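Local coordinates for protein DNA endonuclease I-CeuI (Chlamydomonas eugametos, PDB 2EX5) that cuts double-stranded DNA site-specifically as a homodimeric LAGLIDADG homing endonuclease, recognising a degenerate 17-19 bp sequence so that its group I intron can spread, at residues K31-L36 with L99-F104; A56-G61 with F85-H90; A63-S68 with A154-L159. The protein carries 1 engineered substitution. All coordinates share one frame; numbering follows the deposited sequence.

Interaction 1 (K31-L36 with L99-F104); sequences KYLIDL and LALEVF
Tyr32, whose ring carbon CE1 comes within 4.3 Å of Leu101 CD2, has its phenolic oxygen held elsewhere: OH is hydrogen-bonded to the backbone N of Ile109 and, weakly, to Asn20 OD1. That grip helps hold the far end of the ring, which has Leu36 CD1 3.6 Å above its plane, over its centre. Methyl CD2 of Leu101 is the shared point of the apolar packing. It lies 3.5 Å from Leu36 CD1 and 4.1 Å from Leu33 CD2; the Leu36 and Leu101 side chains cross at about a right angle, whereas Leu33 and Leu101 slide past each other in opposite directions. On the flank, Leu33 CD1 rests 3.6 Å from Glu102 OE1, a van der Waals contact. Glu102 starts with CG anti to the backbone N (chi1 -170°), bends at chi2, and forms a salt bridge with Lys105. This is a near-antiparallel helix pair (168°); its axes stay 11.2 Å apart without a hydrogen bond between the segments, so the joining is left to side chains. It links helix 29-40, near the N-terminus and packed on helix 10-26, to helix 94-104, whose Ala100 and Leu101 rest on Leu121 of sheet strand 118-123.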
loop_
_atom_site.group_PDB
_atom_site.type_symbol
_atom_site.label_atom_id
_atom_site.label_comp_id
_atom_site.label_asym_id
_atom_site.label_seq_id
_atom_site.Cartn_x
_atom_site.Cartn_y
_atom_site.Cartn_z
ATOM N N LYS C 31 -13.382 -15.466 19.824
ATOM C CA LYS C 31 -12.454 -16.561 19.904
ATOM C C LYS C 31 -11.532 -16.721 18.678
ATOM O O LYS C 31 -10.377 -17.061 18.826
ATOM C CB LYS C 31 -13.237 -17.849 20.170
ATOM C CG LYS C 31 -12.482 -19.140 20.061
ATOM C CD LYS C 31 -11.359 -19.371 21.074
ATOM C CE LYS C 31 -10.895 -20.860 20.875
ATOM N NZ LYS C 31 -9.449 -21.120 20.972
ATOM N N TYR C 32 -12.060 -16.481 17.451
ATOM C CA TYR C 32 -11.239 -16.355 16.206
ATOM C C TYR C 32 -10.167 -15.327 16.478
ATOM O O TYR C 32 -9.032 -15.582 16.355
ATOM C CB TYR C 32 -12.211 -15.832 15.097
ATOM C CG TYR C 32 -11.640 -15.803 13.741
ATOM C CD1 TYR C 32 -11.951 -14.735 12.840
ATOM C CD2 TYR C 32 -10.778 -16.879 13.296
ATOM C CE1 TYR C 32 -11.348 -14.726 11.543
ATOM C CE2 TYR C 32 -10.170 -16.861 11.982
ATOM C CZ TYR C 32 -10.483 -15.802 11.117
ATOM O OH TYR C 32 -9.926 -15.815 9.856
ATOM N N LEU C 33 -10.505 -14.136 16.919
ATOM C CA LEU C 33 -9.471 -13.174 17.278
ATOM C C LEU C 33 -8.349 -13.682 18.259
ATOM O O LEU C 33 -7.149 -13.462 18.053
ATOM C CB LEU C 33 -10.237 -12.016 17.909
ATOM C CG LEU C 33 -11.188 -11.241 16.955
ATOM C CD1 LEU C 33 -11.830 -9.991 17.577
ATOM C CD2 LEU C 33 -10.502 -10.896 15.714
ATOM N N ILE C 34 -8.749 -14.383 19.316
ATOM C CA ILE C 34 -7.863 -14.961 20.307
ATOM C C ILE C 34 -6.951 -15.964 19.691
ATOM O O ILE C 34 -5.777 -15.945 19.927
ATOM C CB ILE C 34 -8.683 -15.744 21.406
ATOM C CG1 ILE C 34 -9.275 -14.794 22.453
ATOM C CG2 ILE C 34 -7.768 -16.851 22.201
ATOM C CD1 ILE C 34 -10.551 -15.470 23.240
ATOM N N ASP C 35 -7.491 -16.838 18.867
ATOM C CA ASP C 35 -6.657 -17.815 18.142
ATOM C C ASP C 35 -5.623 -17.167 17.202
ATOM O O ASP C 35 -4.472 -17.584 17.105
ATOM C CB ASP C 35 -7.580 -18.753 17.324
ATOM C CG ASP C 35 -8.389 -19.722 18.194
ATOM O OD1 ASP C 35 -8.081 -19.955 19.422
ATOM O OD2 ASP C 35 -9.354 -20.255 17.614
ATOM N N LEU C 36 -6.040 -16.120 16.508
ATOM C CA LEU C 36 -5.105 -15.417 15.595
ATOM C C LEU C 36 -4.088 -14.680 16.413
ATOM O O LEU C 36 -2.894 -14.709 16.087
ATOM C CB LEU C 36 -5.845 -14.434 14.633
ATOM C CG LEU C 36 -6.756 -15.197 13.650
ATOM C CD1 LEU C 36 -7.897 -14.239 13.240
ATOM C CD2 LEU C 36 -6.034 -15.820 12.442
ATOM N N LEU C 99 -5.963 -5.590 13.194
ATOM C CA LEU C 99 -6.684 -4.320 13.409
ATOM C C LEU C 99 -7.933 -4.208 12.531
ATOM O O LEU C 99 -9.022 -3.964 13.071
ATOM C CB LEU C 99 -5.761 -3.131 13.184
ATOM C CG LEU C 99 -5.772 -1.772 13.856
ATOM C CD1 LEU C 99 -5.452 -0.700 12.790
ATOM C CD2 LEU C 99 -7.059 -1.435 14.778
ATOM N N ALA C 100 -7.837 -4.390 11.180
ATOM C CA ALA C 100 -9.092 -4.390 10.362
ATOM C C ALA C 100 -10.210 -5.312 10.876
ATOM O O ALA C 100 -11.381 -4.917 10.975
ATOM C CB ALA C 100 -8.776 -4.752 8.905
ATOM N N LEU C 101 -9.853 -6.573 11.149
ATOM C CA LEU C 101 -10.780 -7.603 11.723
ATOM C C LEU C 101 -11.462 -7.061 12.973
ATOM O O LEU C 101 -12.703 -7.039 13.145
ATOM C CB LEU C 101 -9.905 -8.800 12.069
ATOM C CG LEU C 101 -10.218 -10.247 11.677
ATOM C CD1 LEU C 101 -10.795 -10.419 10.222
ATOM C CD2 LEU C 101 -9.031 -11.149 11.933
ATOM N N GLU C 102 -10.597 -6.509 13.829
ATOM C CA GLU C 102 -11.033 -5.904 15.085
ATOM C C GLU C 102 -11.975 -4.719 14.814
ATOM O O GLU C 102 -13.033 -4.675 15.417
ATOM C CB GLU C 102 -9.818 -5.622 15.982
ATOM C CG GLU C 102 -10.183 -5.230 17.349
ATOM C CD GLU C 102 -10.237 -6.357 18.335
ATOM O OE1 GLU C 102 -11.345 -6.684 18.779
ATOM O OE2 GLU C 102 -9.214 -6.911 18.665
ATOM N N VAL C 103 -11.665 -3.825 13.854
ATOM C CA VAL C 103 -12.632 -2.771 13.522
ATOM C C VAL C 103 -13.860 -3.163 12.735
ATOM O O VAL C 103 -14.940 -2.574 12.964
ATOM C CB VAL C 103 -12.031 -1.370 12.980
ATOM C CG1 VAL C 103 -10.656 -1.449 12.593
ATOM C CG2 VAL C 103 -12.930 -0.686 11.980
ATOM N N PHE C 104 -13.756 -4.110 11.781
ATOM C CA PHE C 104 -15.017 -4.474 11.164
ATOM C C PHE C 104 -15.836 -5.445 11.991
ATOM O O PHE C 104 -16.979 -5.619 11.683
ATOM C CB PHE C 104 -14.869 -4.989 9.684
ATOM C CG PHE C 104 -14.103 -4.060 8.776
ATOM C CD1 PHE C 104 -12.827 -4.407 8.344
ATOM C CD2 PHE C 104 -14.631 -2.841 8.362
ATOM C CE1 PHE C 104 -12.104 -3.568 7.476
ATOM C CE2 PHE C 104 -13.887 -1.973 7.460
ATOM C CZ PHE C 104 -12.634 -2.403 7.012
#

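Interaction 2 (A56-G61 with F85-H90); sequences AGFLEG and FNVTRH. Engineered in segment 85-90: Arg89 (natural residue Gln). With nucleotides of chain B.
Phe85 opens the strand's side of the contact, meeting helix 56-61 through the rim of its ring: Leu59 CD2 lies near the ring plane, 4.1 Å from CZ. Two residues on, Val87 points toward the helix and presents both methyls to Leu59, whose CD2 is 4.0 Å from CG1 and equally far from CG2. With CG1 anti to the backbone N (chi1 -154°), Val87 also reaches Phe58, CG1 standing 3.7 Å from CE2 in an oblique approach. The helix runs across the strand, at 91° and 9.2 Å between axes. Its sequence AGFLEG is part of the LAGLIDADG helix, which in this family forms the subunit interface. Accordingly, helix 49-62 also meets the second subunit, where Ala56 and Glu60 pack on its Phe54, and Gly61 is a known magnesium-binding residue. Thr88 turns the other way, its OG1 3.8 Å from C8 of DG16 of chain B. Arg89, an engineered residue in place of the natural Gln, points back toward the helix; its CD sits at the edge of the Phe58 ring, 4.1 Å from CZ, and the two side chains cross at about a right angle. From there NH1 donates to OP2 of DG15 of chain B at 2.9 Å, the phosphate oxygen lying in the guanidinium plane. His90 supplies a second and straighter bond to that atom through its backbone N, 2.7 Å from OP2 with an N-H...O angle of 169°.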
loop_
_atom_site.group_PDB
_atom_site.type_symbol
_atom_site.label_atom_id
_atom_site.label_comp_id
_atom_site.label_asym_id
_atom_site.label_seq_id
_atom_site.Cartn_x
_atom_site.Cartn_y
_atom_site.Cartn_z
ATOM N N ALA C 56 -7.510 3.646 7.845
ATOM C CA ALA C 56 -8.019 4.305 6.641
ATOM C C ALA C 56 -6.895 4.500 5.640
ATOM O O ALA C 56 -7.048 4.108 4.496
ATOM C CB ALA C 56 -8.741 5.613 6.918
ATOM N N GLY C 57 -5.750 4.982 6.061
ATOM C CA GLY C 57 -4.605 5.221 5.162
ATOM C C GLY C 57 -4.087 3.905 4.650
ATOM O O GLY C 57 -3.708 3.727 3.472
ATOM N N PHE C 58 -4.097 2.908 5.509
ATOM C CA PHE C 58 -3.569 1.604 5.091
ATOM C C PHE C 58 -4.423 0.990 3.937
ATOM O O PHE C 58 -3.898 0.359 3.056
ATOM C CB PHE C 58 -3.653 0.714 6.304
ATOM C CG PHE C 58 -3.132 -0.626 6.080
ATOM C CD1 PHE C 58 -1.782 -0.832 6.007
ATOM C CD2 PHE C 58 -3.983 -1.708 5.961
ATOM C CE1 PHE C 58 -1.307 -2.072 5.849
ATOM C CE2 PHE C 58 -3.487 -2.950 5.734
ATOM C CZ PHE C 58 -2.161 -3.105 5.673
ATOM N N LEU C 59 -5.749 1.119 4.058
ATOM C CA LEU C 59 -6.688 0.556 3.158
ATOM C C LEU C 59 -6.692 1.285 1.808
ATOM O O LEU C 59 -6.946 0.636 0.753
ATOM C CB LEU C 59 -8.097 0.666 3.758
ATOM C CG LEU C 59 -8.561 -0.137 4.988
ATOM C CD1 LEU C 59 -10.123 0.041 5.051
ATOM C CD2 LEU C 59 -8.120 -1.582 4.849
ATOM N N GLU C 60 -6.481 2.605 1.845
ATOM C CA GLU C 60 -6.235 3.384 0.631
ATOM C C GLU C 60 -5.064 2.775 -0.144
ATOM O O GLU C 60 -5.099 2.726 -1.328
ATOM C CB GLU C 60 -6.015 4.866 0.934
ATOM C CG GLU C 60 -5.581 5.759 -0.176
ATOM C CD GLU C 60 -6.729 6.254 -1.006
ATOM O OE1 GLU C 60 -6.412 7.007 -1.992
ATOM O OE2 GLU C 60 -7.915 5.856 -0.698
ATOM N N GLY C 61 -4.075 2.278 0.610
ATOM C CA GLY C 61 -2.918 1.587 0.128
ATOM C C GLY C 61 -3.094 0.156 -0.330
ATOM O O GLY C 61 -2.552 -0.161 -1.363
ATOM N N PHE C 85 -14.740 -7.095 -0.804
ATOM C CA PHE C 85 -13.656 -6.268 -0.235
ATOM C C PHE C 85 -12.478 -7.141 0.169
ATOM O O PHE C 85 -12.711 -8.140 0.781
ATOM C CB PHE C 85 -14.247 -5.610 0.975
ATOM C CG PHE C 85 -13.220 -4.955 1.893
ATOM C CD1 PHE C 85 -12.795 -5.592 3.072
ATOM C CD2 PHE C 85 -12.723 -3.732 1.593
ATOM C CE1 PHE C 85 -11.828 -4.978 3.906
ATOM C CE2 PHE C 85 -11.747 -3.131 2.406
ATOM C CZ PHE C 85 -11.335 -3.767 3.590
ATOM N N ASN C 86 -11.210 -6.782 -0.059
ATOM C CA ASN C 86 -10.145 -7.627 0.507
ATOM C C ASN C 86 -9.018 -6.755 0.791
ATOM O O ASN C 86 -8.964 -5.657 0.215
ATOM C CB ASN C 86 -9.626 -8.824 -0.370
ATOM C CG ASN C 86 -8.973 -8.416 -1.705
ATOM O OD1 ASN C 86 -9.399 -8.871 -2.727
ATOM N ND2 ASN C 86 -7.961 -7.590 -1.696
ATOM N N VAL C 87 -8.084 -7.281 1.603
ATOM C CA VAL C 87 -6.828 -6.593 1.985
ATOM C C VAL C 87 -5.762 -7.628 2.145
ATOM O O VAL C 87 -5.916 -8.514 2.955
ATOM C CB VAL C 87 -6.926 -5.871 3.370
ATOM C CG1 VAL C 87 -5.851 -4.572 3.460
ATOM C CG2 VAL C 87 -8.248 -5.394 3.531
ATOM N N THR C 88 -4.608 -7.369 1.545
ATOM C CA THR C 88 -3.537 -8.281 1.333
ATOM C C THR C 88 -2.331 -7.709 2.015
ATOM O O THR C 88 -2.116 -6.508 2.078
ATOM C CB THR C 88 -3.296 -8.414 -0.178
ATOM O OG1 THR C 88 -4.576 -8.708 -0.740
ATOM C CG2 THR C 88 -2.260 -9.482 -0.527
ATOM N N ARG C 89 -1.602 -8.600 2.671
ATOM C CA ARG C 89 -0.375 -8.172 3.348
ATOM C C ARG C 89 0.448 -9.408 3.625
ATOM O O ARG C 89 -0.075 -10.403 4.024
ATOM C CB ARG C 89 -0.764 -7.498 4.659
ATOM C CG ARG C 89 0.258 -6.677 5.407
ATOM C CD ARG C 89 1.002 -5.479 4.701
ATOM N NE ARG C 89 2.053 -5.051 5.614
ATOM C CZ ARG C 89 3.345 -5.449 5.603
ATOM N NH1 ARG C 89 3.830 -6.177 4.624
ATOM N NH2 ARG C 89 4.201 -5.018 6.557
ATOM N N HIS C 90 1.740 -9.324 3.421
ATOM C CA HIS C 90 2.653 -10.327 3.918
ATOM C C HIS C 90 2.415 -10.573 5.407
ATOM O O HIS C 90 2.158 -9.624 6.196
ATOM C CB HIS C 90 4.059 -9.822 3.681
ATOM C CG HIS C 90 5.127 -10.762 4.133
ATOM N ND1 HIS C 90 5.899 -11.496 3.255
ATOM C CD2 HIS C 90 5.516 -11.134 5.373
ATOM C CE1 HIS C 90 6.776 -12.215 3.930
ATOM N NE2 HIS C 90 6.550 -12.022 5.215
ATOM P P DG B 15 2.811 -6.623 0.831
ATOM O OP1 DG B 15 2.924 -5.108 0.738
ATOM O OP2 DG B 15 3.008 -7.303 2.137
ATOM O "O5'" DG B 15 1.248 -6.765 0.431
ATOM C "C5'" DG B 15 0.579 -6.899 -0.784
ATOM C "C4'" DG B 15 0.736 -5.804 -1.805
ATOM O "O4'" DG B 15 1.142 -6.721 -2.817
ATOM C "C3'" DG B 15 -0.585 -5.127 -2.243
ATOM O "O3'" DG B 15 -0.153 -3.988 -2.913
ATOM C "C2'" DG B 15 -1.211 -6.208 -3.040
ATOM C "C1'" DG B 15 0.062 -6.771 -3.687
ATOM N N9 DG B 15 0.053 -8.112 -4.224
ATOM C C8 DG B 15 0.205 -9.296 -3.527
ATOM N N7 DG B 15 0.148 -10.343 -4.270
ATOM C C5 DG B 15 -0.010 -9.799 -5.572
ATOM C C6 DG B 15 -0.095 -10.462 -6.772
ATOM O O6 DG B 15 0.001 -11.658 -6.856
ATOM N N1 DG B 15 -0.247 -9.697 -7.919
ATOM C C2 DG B 15 -0.310 -8.340 -7.840
ATOM N N2 DG B 15 -0.404 -7.758 -9.026
ATOM N N3 DG B 15 -0.208 -7.620 -6.694
ATOM C C4 DG B 15 -0.067 -8.437 -5.586
ATOM P P DG B 16 -1.124 -2.942 -3.706
ATOM O OP1 DG B 16 -1.119 -3.260 -5.131
ATOM O OP2 DG B 16 -0.642 -1.591 -3.326
ATOM O "O5'" DG B 16 -2.535 -3.321 -3.001
ATOM C "C5'" DG B 16 -3.866 -3.110 -3.392
ATOM C "C4'" DG B 16 -4.121 -3.633 -4.849
ATOM O "O4'" DG B 16 -3.605 -4.932 -5.296
ATOM C "C3'" DG B 16 -5.546 -3.746 -5.180
ATOM O "O3'" DG B 16 -5.599 -2.871 -6.427
ATOM C "C2'" DG B 16 -5.784 -5.261 -5.281
ATOM C "C1'" DG B 16 -4.522 -5.755 -5.960
ATOM N N9 DG B 16 -4.211 -7.216 -5.698
ATOM C C8 DG B 16 -4.162 -7.857 -4.465
ATOM N N7 DG B 16 -3.961 -9.130 -4.516
ATOM C C5 DG B 16 -3.817 -9.378 -5.881
ATOM C C6 DG B 16 -3.509 -10.571 -6.571
ATOM O O6 DG B 16 -3.356 -11.680 -5.999
ATOM N N1 DG B 16 -3.478 -10.452 -7.997
ATOM C C2 DG B 16 -3.723 -9.218 -8.614
ATOM N N2 DG B 16 -3.657 -9.019 -9.945
ATOM N N3 DG B 16 -3.902 -8.127 -7.935
ATOM C C4 DG B 16 -3.966 -8.251 -6.598
#

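Interaction 3 (A63-S68 with A154-L159); sequences ASLNIS and ANFKAL. With nucleotides of chain B.
Leu65 and Phe156 form the tight centre of this contact. Leu65 CD2 stands over the middle of the aromatic ring, 3.8 Å from the centroid and only 8° off its normal, which is the geometry of a CH-pi interaction. Further back, Leu65 CB touches Phe156 CD2 at 3.7 Å. The two side chains cross at about a right angle. The ring's edge meets backbone: Asn66 O lies near the ring plane, 3.5 Å from CE2. A chi1 of -152° puts CG of Phe156 anti to the backbone N, its CB points toward the strand, and the residue contributes more contact area than any other of the two segments. Ile67 meets both this ring, obliquely, and Leu159, which it approaches tip to tip; Leu159 CG is 3.9 Å from Ile67 CD1, but its CD2 methyl is modelled too near its own helix for a closer distance to be trusted. Ala154 is exposed and Lys157 partly exposed; neither reaches the strand, and Lys157 pairs with Glu138.

Strand 63-68 has a contrasting second face. Ser64 OG donates to OP2 of DA17 of chain B at 2.7 Å, and Ser68 OG to OP2 of DC19 of chain B at 2.8 Å. Between them Asn66, pointing away from the helix, packs its ND2 3.6 Å from C6 of DC18 of chain B. In LAGLIDADG enzymes the antiparallel sheet lies on the DNA, as here. Between the two segments packing is apolar and aromatic, without hydrogen bonds, though Arg152, earlier on the same helix, bonds to Leu65 O; the outer serine hydroxyls grip backbone phosphates, which are not themselves sequence-specific groups.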
loop_
_atom_site.group_PDB
_atom_site.type_symbol
_atom_site.label_atom_id
_atom_site.label_comp_id
_atom_site.label_asym_id
_atom_site.label_seq_id
_atom_site.Cartn_x
_atom_site.Cartn_y
_atom_site.Cartn_z
ATOM N N ALA C 63 -6.050 -2.211 0.189
ATOM C CA ALA C 63 -7.403 -2.805 0.159
ATOM C C ALA C 63 -7.969 -2.617 -1.250
ATOM O O ALA C 63 -7.475 -1.815 -2.039
ATOM C CB ALA C 63 -8.286 -2.071 1.163
ATOM N N SER C 64 -9.027 -3.350 -1.560
ATOM C CA SER C 64 -9.539 -3.369 -2.866
ATOM C C SER C 64 -10.969 -3.616 -2.667
ATOM O O SER C 64 -11.328 -4.507 -1.939
ATOM C CB SER C 64 -8.932 -4.503 -3.666
ATOM O OG SER C 64 -9.611 -4.509 -4.911
ATOM N N LEU C 65 -11.800 -2.796 -3.299
ATOM C CA LEU C 65 -13.195 -3.056 -3.416
ATOM C C LEU C 65 -13.438 -3.452 -4.861
ATOM O O LEU C 65 -13.220 -2.618 -5.806
ATOM C CB LEU C 65 -13.984 -1.737 -3.111
ATOM C CG LEU C 65 -14.055 -1.300 -1.626
ATOM C CD1 LEU C 65 -14.475 0.171 -1.571
ATOM C CD2 LEU C 65 -15.030 -2.133 -0.853
ATOM N N ASN C 66 -13.941 -4.673 -5.101
ATOM C CA ASN C 66 -13.958 -5.080 -6.506
ATOM C C ASN C 66 -15.211 -5.827 -6.879
ATOM O O ASN C 66 -15.961 -6.273 -5.999
ATOM C CB ASN C 66 -12.661 -5.804 -6.854
ATOM C CG ASN C 66 -12.445 -7.067 -5.974
ATOM O OD1 ASN C 66 -11.491 -7.113 -5.147
ATOM N ND2 ASN C 66 -13.286 -8.066 -6.189
ATOM N N ILE C 67 -15.510 -5.899 -8.162
ATOM C CA ILE C 67 -16.717 -6.518 -8.614
ATOM C C ILE C 67 -16.344 -7.431 -9.709
ATOM O O ILE C 67 -15.757 -7.021 -10.766
ATOM C CB ILE C 67 -17.804 -5.406 -9.129
ATOM C CG1 ILE C 67 -18.300 -4.521 -7.954
ATOM C CG2 ILE C 67 -19.074 -6.125 -9.824
ATOM C CD1 ILE C 67 -18.766 -3.167 -8.385
ATOM N N SER C 68 -16.712 -8.679 -9.530
ATOM C CA SER C 68 -16.460 -9.669 -10.525
ATOM C C SER C 68 -17.726 -10.139 -11.277
ATOM O O SER C 68 -18.822 -10.184 -10.695
ATOM C CB SER C 68 -15.687 -10.776 -9.839
ATOM O OG SER C 68 -15.732 -11.871 -10.709
ATOM N N ALA C 154 -18.404 4.943 -4.259
ATOM C CA ALA C 154 -19.799 5.335 -4.478
ATOM C C ALA C 154 -20.431 4.261 -5.354
ATOM O O ALA C 154 -21.571 3.836 -5.210
ATOM C CB ALA C 154 -19.872 6.745 -5.208
ATOM N N ASN C 155 -19.686 3.837 -6.325
ATOM C CA ASN C 155 -20.190 2.799 -7.247
ATOM C C ASN C 155 -20.383 1.414 -6.613
ATOM O O ASN C 155 -21.356 0.739 -6.945
ATOM C CB ASN C 155 -19.100 2.609 -8.320
ATOM C CG ASN C 155 -19.271 3.553 -9.456
ATOM O OD1 ASN C 155 -18.309 3.880 -10.152
ATOM N ND2 ASN C 155 -20.462 4.015 -9.628
ATOM N N PHE C 156 -19.444 0.973 -5.760
ATOM C CA PHE C 156 -19.679 -0.200 -4.918
ATOM C C PHE C 156 -20.971 -0.104 -4.171
ATOM O O PHE C 156 -21.845 -1.016 -4.162
ATOM C CB PHE C 156 -18.478 -0.341 -3.913
ATOM C CG PHE C 156 -18.214 -1.747 -3.472
ATOM C CD1 PHE C 156 -18.774 -2.259 -2.300
ATOM C CD2 PHE C 156 -17.426 -2.559 -4.219
ATOM C CE1 PHE C 156 -18.472 -3.528 -1.869
ATOM C CE2 PHE C 156 -17.139 -3.853 -3.798
ATOM C CZ PHE C 156 -17.621 -4.319 -2.658
ATOM N N LYS C 157 -21.128 1.011 -3.491
ATOM C CA LYS C 157 -22.352 1.258 -2.689
ATOM C C LYS C 157 -23.609 1.259 -3.576
ATOM O O LYS C 157 -24.694 0.778 -3.144
ATOM C CB LYS C 157 -22.216 2.578 -1.908
ATOM C CG LYS C 157 -23.439 2.928 -1.002
ATOM C CD LYS C 157 -23.239 4.381 -0.455
ATOM C CE LYS C 157 -24.182 4.722 0.733
ATOM N NZ LYS C 157 -23.782 6.092 1.493
ATOM N N ALA C 158 -23.487 1.787 -4.807
ATOM C CA ALA C 158 -24.667 1.852 -5.750
ATOM C C ALA C 158 -25.091 0.450 -6.111
ATOM O O ALA C 158 -26.256 0.153 -6.149
ATOM C CB ALA C 158 -24.279 2.651 -7.040
ATOM N N LEU C 159 -24.135 -0.441 -6.290
ATOM C CA LEU C 159 -24.397 -1.871 -6.614
ATOM C C LEU C 159 -25.044 -2.578 -5.514
ATOM O O LEU C 159 -25.956 -3.333 -5.732
ATOM C CB LEU C 159 -23.120 -2.679 -6.828
ATOM C CG LEU C 159 -22.613 -2.818 -8.237
ATOM C CD1 LEU C 159 -23.751 -3.187 -9.264
ATOM C CD2 LEU C 159 -21.889 -1.587 -8.505
ATOM P P DA B 17 -7.005 -2.595 -6.937
ATOM O OP1 DA B 17 -6.825 -1.467 -7.864
ATOM O OP2 DA B 17 -7.990 -2.513 -5.814
ATOM O "O5'" DA B 17 -7.476 -3.934 -7.713
ATOM C "C5'" DA B 17 -6.802 -4.347 -8.996
ATOM C "C4'" DA B 17 -7.527 -5.577 -9.541
ATOM O "O4'" DA B 17 -7.087 -6.689 -8.679
ATOM C "C3'" DA B 17 -9.017 -5.533 -9.363
ATOM O "O3'" DA B 17 -9.573 -5.876 -10.601
ATOM C "C2'" DA B 17 -9.270 -6.638 -8.261
ATOM C "C1'" DA B 17 -8.107 -7.582 -8.454
ATOM N N9 DA B 17 -7.803 -8.588 -7.390
ATOM C C8 DA B 17 -7.976 -8.524 -5.990
ATOM N N7 DA B 17 -7.601 -9.609 -5.380
ATOM C C5 DA B 17 -7.193 -10.488 -6.415
ATOM C C6 DA B 17 -6.704 -11.831 -6.466
ATOM N N6 DA B 17 -6.535 -12.654 -5.422
ATOM N N1 DA B 17 -6.384 -12.354 -7.683
ATOM C C2 DA B 17 -6.556 -11.598 -8.802
ATOM N N3 DA B 17 -6.972 -10.307 -8.898
ATOM C C4 DA B 17 -7.295 -9.831 -7.651
ATOM P P DC B 19 -13.340 -11.490 -13.630
ATOM O OP1 DC B 19 -13.205 -11.266 -15.103
ATOM O OP2 DC B 19 -14.680 -11.011 -13.105
ATOM O "O5'" DC B 19 -13.063 -12.980 -13.264
ATOM C "C5'" DC B 19 -11.812 -13.552 -13.572
ATOM C "C4'" DC B 19 -11.968 -15.061 -13.367
ATOM O "O4'" DC B 19 -11.718 -15.335 -11.959
ATOM C "C3'" DC B 19 -13.358 -15.606 -13.619
ATOM O "O3'" DC B 19 -13.102 -16.773 -14.431
ATOM C "C2'" DC B 19 -13.938 -15.917 -12.206
ATOM C "C1'" DC B 19 -12.685 -16.116 -11.330
ATOM N N1 DC B 19 -12.743 -15.552 -9.878
ATOM C C2 DC B 19 -12.459 -16.401 -8.841
ATOM O O2 DC B 19 -12.223 -17.608 -9.104
ATOM N N3 DC B 19 -12.544 -15.928 -7.556
ATOM C C4 DC B 19 -12.882 -14.689 -7.259
ATOM N N4 DC B 19 -12.891 -14.351 -5.950
ATOM C C5 DC B 19 -13.163 -13.787 -8.310
ATOM C C6 DC B 19 -13.097 -14.266 -9.571
ATOM P P DC B 18 -11.107 -5.736 -10.996
ATOM O OP1 DC B 18 -11.165 -5.759 -12.465
ATOM O OP2 DC B 18 -11.572 -4.538 -10.289
ATOM O "O5'" DC B 18 -12.026 -6.856 -10.336
ATOM C "C5'" DC B 18 -12.546 -8.140 -10.829
ATOM C "C4'" DC B 18 -11.458 -9.133 -11.248
ATOM O "O4'" DC B 18 -10.579 -9.392 -10.136
ATOM C "C3'" DC B 18 -11.950 -10.525 -11.623
ATOM O "O3'" DC B 18 -12.228 -10.525 -13.022
ATOM C "C2'" DC B 18 -10.822 -11.517 -11.243
ATOM C "C1'" DC B 18 -10.220 -10.762 -10.076
ATOM N N1 DC B 18 -10.414 -11.224 -8.585
ATOM C C2 DC B 18 -9.840 -12.436 -8.262
ATOM O O2 DC B 18 -9.374 -12.992 -9.235
ATOM N N3 DC B 18 -9.848 -12.946 -6.968
ATOM C C4 DC B 18 -10.396 -12.191 -6.022
ATOM N N4 DC B 18 -10.396 -12.735 -4.801
ATOM C C5 DC B 18 -11.020 -10.931 -6.305
ATOM C C6 DC B 18 -11.026 -10.463 -7.610
#

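Interactions 2 and 3 share one sheet: Ser64 N and Asn86 O, 2.9 Å apart, probably form a hydrogen bond between neighbouring strands, and Phe85 CD2 meets Leu65 CD2 at 3.7 Å. Both also face the same DNA strand, interaction 2 at DG15 and DG16 of chain B and interaction 3 at DA17 to DC19 of chain B. Interaction 1 is joined to interaction 2 by Phe104, whose CE1 lies 3.8 Å from Phe85 CE1. It has no touch with interaction 3, whose centre is about 23 Å from its own. Interactions 2 and 3 both lie near metal sites: the Arg89 side chain is about 7 Å from a bound calcium ion and that of Asn66 about 9 Å from one.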